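PDB 5KMX: uncharacterized protein TCIL3000_10_9440 from Trypanosoma congolense, which is of unknown function but, as a membrane protein of the insect stage with a bilobed ectodomain, may act as a surface sensor. Local coordinates for residues K66-D70 and G71-V75; Y170-D174 and K175-A179. One frame throughout, in Å; residues are numbered along the deposited sequence.

Both contacts are local and lie mostly at the surface of the bilobed ectodomain, on one mixed sheet, with centres about 20 Å apart and no touch between them. Contact 1 is a tight hairpin in which the short strand 68-69 pairs with strand 72-79; backbone bonds carry it, with a salt bridge at the turn and an apolar contact on one face. Contact 2 follows strand 169-172 as the chain leaves the sheet, and a serine hydroxyl rather than paired strands holds its bend. Arg87 of strand 85-100 relates the two, meeting Val75 through its backbone and Gln177 O through its guanidinium.

Contact 1: K66-D70 and G71-V75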
loop_
_atom_site.group_PDB
_atom_site.type_symbol
_atom_site.label_atom_id
_atom_site.label_comp_id
_atom_site.label_asym_id
_atom_site.label_seq_id
_atom_site.Cartn_x
_atom_site.Cartn_y
_atom_site.Cartn_z
ATOM N N LYS A 66 15.718 -15.146 -6.940
ATOM C CA LYS A 66 15.877 -16.074 -5.827
ATOM C C LYS A 66 15.276 -15.508 -4.543
ATOM O O LYS A 66 15.233 -16.189 -3.520
ATOM C CB LYS A 66 17.354 -16.403 -5.622
ATOM C CG LYS A 66 17.992 -17.102 -6.811
ATOM C CD LYS A 66 19.502 -17.185 -6.666
ATOM C CE LYS A 66 20.158 -17.669 -7.951
ATOM N NZ LYS A 66 19.715 -19.035 -8.339
ATOM N N ASP A 67 14.810 -14.263 -4.600
ATOM C CA ASP A 67 14.131 -13.652 -3.459
ATOM C C ASP A 67 12.703 -14.181 -3.319
ATOM O O ASP A 67 12.016 -13.875 -2.344
ATOM C CB ASP A 67 14.117 -12.122 -3.582
ATOM C CG ASP A 67 13.538 -11.639 -4.899
ATOM O OD1 ASP A 67 13.032 -12.474 -5.674
ATOM O OD2 ASP A 67 13.588 -10.418 -5.158
ATOM N N VAL A 68 12.269 -14.978 -4.293
ATOM C CA VAL A 68 10.955 -15.609 -4.250
ATOM C C VAL A 68 11.086 -17.080 -3.866
ATOM O O VAL A 68 11.888 -17.815 -4.444
ATOM C CB VAL A 68 10.228 -15.501 -5.601
ATOM C CG1 VAL A 68 8.891 -16.231 -5.549
ATOM C CG2 VAL A 68 10.019 -14.044 -5.977
ATOM N N THR A 69 10.286 -17.504 -2.892
ATOM C CA THR A 69 10.263 -18.896 -2.467
ATOM C C THR A 69 8.856 -19.301 -2.043
ATOM O O THR A 69 8.326 -18.792 -1.055
ATOM C CB THR A 69 11.229 -19.157 -1.295
ATOM O OG1 THR A 69 12.569 -18.843 -1.691
ATOM C CG2 THR A 69 11.161 -20.613 -0.859
ATOM N N ASP A 70 8.262 -20.219 -2.799
ATOM C CA ASP A 70 6.945 -20.760 -2.475
ATOM C C ASP A 70 5.893 -19.650 -2.395
ATOM O O ASP A 70 5.011 -19.672 -1.536
ATOM C CB ASP A 70 7.009 -21.543 -1.157
ATOM C CG ASP A 70 5.767 -22.382 -0.909
ATOM O OD1 ASP A 70 4.976 -22.582 -1.856
ATOM O OD2 ASP A 70 5.585 -22.849 0.236
ATOM N N GLY A 71 6.002 -18.676 -3.293
ATOM C CA GLY A 71 4.994 -17.638 -3.428
ATOM C C GLY A 71 5.183 -16.428 -2.532
ATOM O O GLY A 71 4.333 -15.536 -2.519
ATOM N N ARG A 72 6.283 -16.394 -1.784
ATOM C CA ARG A 72 6.578 -15.263 -0.903
ATOM C C ARG A 72 7.864 -14.539 -1.288
ATOM O O ARG A 72 8.874 -15.166 -1.609
ATOM C CB ARG A 72 6.671 -15.725 0.550
ATOM C CG ARG A 72 5.322 -15.873 1.232
ATOM C CD ARG A 72 4.825 -17.302 1.198
ATOM N NE ARG A 72 5.253 -18.034 2.385
ATOM C CZ ARG A 72 5.522 -19.336 2.418
ATOM N NH1 ARG A 72 5.904 -19.897 3.555
ATOM N NH2 ARG A 72 5.421 -20.079 1.324
ATOM N N LEU A 73 7.808 -13.213 -1.238
ATOM C CA LEU A 73 8.948 -12.362 -1.550
ATOM C C LEU A 73 9.657 -11.924 -0.274
ATOM O O LEU A 73 9.081 -11.212 0.546
ATOM C CB LEU A 73 8.492 -11.136 -2.346
ATOM C CG LEU A 73 9.539 -10.055 -2.636
ATOM C CD1 LEU A 73 10.513 -10.516 -3.708
ATOM C CD2 LEU A 73 8.859 -8.758 -3.036
ATOM N N THR A 74 10.905 -12.352 -0.111
ATOM C CA THR A 74 11.719 -11.918 1.019
ATOM C C THR A 74 12.585 -10.730 0.614
ATOM O O THR A 74 13.323 -10.797 -0.371
ATOM C CB THR A 74 12.625 -13.046 1.543
ATOM O OG1 THR A 74 11.836 -14.206 1.830
ATOM C CG2 THR A 74 13.348 -12.603 2.808
ATOM N N VAL A 75 12.488 -9.649 1.382
ATOM C CA VAL A 75 13.288 -8.453 1.144
ATOM C C VAL A 75 14.140 -8.136 2.366
ATOM O O VAL A 75 13.631 -8.064 3.485
ATOM C CB VAL A 75 12.407 -7.231 0.814
ATOM C CG1 VAL A 75 13.269 -5.985 0.633
ATOM C CG2 VAL A 75 11.576 -7.495 -0.436
#
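Arg72 NH2 is gripped twice by Asp70, at 2.9 Å by its backbone O and at 3.0 Å by OD2, across the tip of a beta hairpin with a two-residue loop, a type I' turn from Thr69 to Arg72. The bond to Asp70 O lies close to the guanidinium plane but meets the carbonyl from above its own plane. The second is a salt bridge whose hydrogen bond is weak, the carboxylate and guanidinium planes being turned 68° against each other. Two bends, at chi2 and chi3, fold the arginine back over the turn so that it runs beside Asp70; its NH1 meanwhile forms a salt bridge with a sulfate ion, probably from the crystallisation liquor. Gly71, between Asp70 and Arg72 in the turn, has backbone angles that would jam a CB against Asp70 O, which calls for glycine.

Behind the turn, Thr69 and Arg72 form an antiparallel hydrogen-bonded pair: Thr69 N gives to Arg72 O at 3.0 Å, and Arg72 N returns a bond to Thr69 O at 3.2 Å. Val68 and Leu73 make the next, non-hydrogen-bonded pair, their side chains together on the face opposite to that of Thr69 and Arg72, with Val68 CG2 4.2 Å from Leu73 CD1. Leu73 continues inward to Leu155 of strand 145-165, and Val68 touches Leu91 of strand 85-100. The backbone pairing extends to Asp67, whose O receives Thr74 N at 2.9 Å. With chi1 at 54°, the Asp67 carboxylate lies alongside Leu73, and its OD2 comes 3.4 Å from Leu73 CD1.

Contact 2: Y170-D174 and K175-A179; sequences YRESD and KYQSA
Tyr176 meets Ser173 through its N and CB at a bend where the chain leaves the end of strand 169-172; Asp174 and Lys175, between them, both have helical backbone angles. Followed outward, the tyrosine first sets its CB 3.4 Å from Ser173 OG. The ring comes next: Tyr176 CD2 is 3.7 Å from Ser173 OG, which sits at the ring edge, near the ring plane, rather than over a face. Beyond this the ring leads away from the bend, touching Ile210 and meeting Phe183 edge-to-face, and the terminal OH is hydrogen-bonded to Gln214 OE1 of helix 208-216. The side chain thus runs from the bend at the sheet to the helix.

The hydroxyl of Ser173 does the work of closing the bend. With OG anti to the backbone N (chi1 175°), it receives Tyr176 N at 2.9 Å in a fairly straight bond (159° at the hydrogen), a side-chain-to-backbone link spanning three residues. The same oxygen is also hydrogen-bonded to Glu205 OE2, so this buried serine has two polar partners. Its backbone pairs with Val161 of strand 145-165, tying the bend to the sheet.

Asp174, which is exposed, turns its carboxylate back to Arg171, where Asp174 OD2 and Arg171 NH2 form a salt bridge of 2.9 Å. Gln177, bent at chi2, curls its amide back toward the turn. Its NE2 makes a weak hydrogen bond to Asp185 OD1, while Gln177 CG lies 3.8 Å from Asp174 O.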
loop_
_atom_site.group_PDB
_atom_site.type_symbol
_atom_site.label_atom_id
_atom_site.label_comp_id
_atom_site.label_asym_id
_atom_site.label_seq_id
_atom_site.Cartn_x
_atom_site.Cartn_y
_atom_site.Cartn_z
ATOM N N TYR A 170 16.901 4.775 13.145
ATOM C CA TYR A 170 15.549 4.316 12.846
ATOM C C TYR A 170 15.448 2.803 12.986
ATOM O O TYR A 170 16.449 2.105 13.145
ATOM C CB TYR A 170 15.131 4.744 11.437
ATOM C CG TYR A 170 15.041 6.244 11.261
ATOM C CD1 TYR A 170 13.859 6.924 11.518
ATOM C CD2 TYR A 170 16.141 6.980 10.841
ATOM C CE1 TYR A 170 13.774 8.293 11.365
ATOM C CE2 TYR A 170 16.064 8.351 10.681
ATOM C CZ TYR A 170 14.878 9.004 10.946
ATOM O OH TYR A 170 14.797 10.368 10.789
ATOM N N ARG A 171 14.218 2.312 12.919
ATOM C CA ARG A 171 13.920 0.902 13.119
ATOM C C ARG A 171 12.527 0.660 12.556
ATOM O O ARG A 171 11.677 1.549 12.627
ATOM C CB ARG A 171 14.013 0.548 14.607
ATOM C CG ARG A 171 13.354 -0.757 15.023
ATOM C CD ARG A 171 13.281 -0.849 16.540
ATOM N NE ARG A 171 12.069 -1.533 16.991
ATOM C CZ ARG A 171 11.421 -1.258 18.121
ATOM N NH1 ARG A 171 11.855 -0.304 18.936
ATOM N NH2 ARG A 171 10.328 -1.937 18.436
ATOM N N GLU A 172 12.287 -0.519 11.986
ATOM C CA GLU A 172 11.020 -0.768 11.304
ATOM C C GLU A 172 9.852 -0.583 12.267
ATOM O O GLU A 172 9.889 -1.041 13.411
ATOM C CB GLU A 172 10.988 -2.168 10.674
ATOM C CG GLU A 172 10.668 -3.330 11.612
ATOM C CD GLU A 172 10.383 -4.619 10.854
ATOM O OE1 GLU A 172 11.041 -5.641 11.147
ATOM O OE2 GLU A 172 9.501 -4.609 9.967
ATOM N N SER A 173 8.826 0.111 11.794
ATOM C CA SER A 173 7.674 0.441 12.618
ATOM C C SER A 173 6.841 -0.794 12.928
ATOM O O SER A 173 6.484 -1.556 12.031
ATOM C CB SER A 173 6.810 1.491 11.920
ATOM O OG SER A 173 5.620 1.737 12.647
ATOM N N ASP A 174 6.530 -0.983 14.206
ATOM C CA ASP A 174 5.669 -2.080 14.625
ATOM C C ASP A 174 4.220 -1.790 14.257
ATOM O O ASP A 174 3.513 -2.659 13.748
ATOM C CB ASP A 174 5.791 -2.314 16.133
ATOM C CG ASP A 174 7.127 -2.915 16.525
ATOM O OD1 ASP A 174 7.654 -3.755 15.767
ATOM O OD2 ASP A 174 7.651 -2.546 17.598
ATOM N N LYS A 175 3.786 -0.559 14.508
ATOM C CA LYS A 175 2.398 -0.177 14.279
ATOM C C LYS A 175 2.084 -0.026 12.792
ATOM O O LYS A 175 1.021 -0.444 12.336
ATOM C CB LYS A 175 2.079 1.126 15.020
ATOM C CG LYS A 175 2.239 1.038 16.537
ATOM C CD LYS A 175 1.270 0.038 17.159
ATOM C CE LYS A 175 1.942 -0.855 18.189
ATOM N NZ LYS A 175 1.360 -2.226 18.198
ATOM N N TYR A 176 3.009 0.569 12.043
ATOM C CA TYR A 176 2.839 0.738 10.603
ATOM C C TYR A 176 3.602 -0.325 9.825
ATOM O O TYR A 176 4.765 -0.134 9.474
ATOM C CB TYR A 176 3.305 2.125 10.160
ATOM C CG TYR A 176 2.455 3.251 10.687
ATOM C CD1 TYR A 176 1.205 3.513 10.144
ATOM C CD2 TYR A 176 2.902 4.056 11.722
ATOM C CE1 TYR A 176 0.422 4.545 10.620
ATOM C CE2 TYR A 176 2.128 5.091 12.205
ATOM C CZ TYR A 176 0.889 5.331 11.651
ATOM O OH TYR A 176 0.112 6.362 12.129
ATOM N N GLN A 177 2.942 -1.446 9.553
ATOM C CA GLN A 177 3.539 -2.507 8.750
ATOM C C GLN A 177 3.502 -2.150 7.264
ATOM O O GLN A 177 4.135 -2.810 6.440
ATOM C CB GLN A 177 2.819 -3.831 8.999
ATOM C CG GLN A 177 3.104 -4.435 10.366
ATOM C CD GLN A 177 4.549 -4.884 10.516
ATOM O OE1 GLN A 177 5.378 -4.171 11.082
ATOM N NE2 GLN A 177 4.854 -6.073 10.010
ATOM N N SER A 178 2.753 -1.100 6.936
ATOM C CA SER A 178 2.707 -0.568 5.579
ATOM C C SER A 178 2.450 0.936 5.615
ATOM O O SER A 178 2.078 1.484 6.653
ATOM C CB SER A 178 1.624 -1.266 4.757
ATOM O OG SER A 178 1.482 -0.653 3.486
ATOM N N ALA A 179 2.650 1.599 4.480
ATOM C CA ALA A 179 2.395 3.032 4.372
ATOM C C ALA A 179 0.943 3.295 3.985
ATOM O O ALA A 179 0.439 4.403 4.158
ATOM C CB ALA A 179 3.332 3.664 3.357
#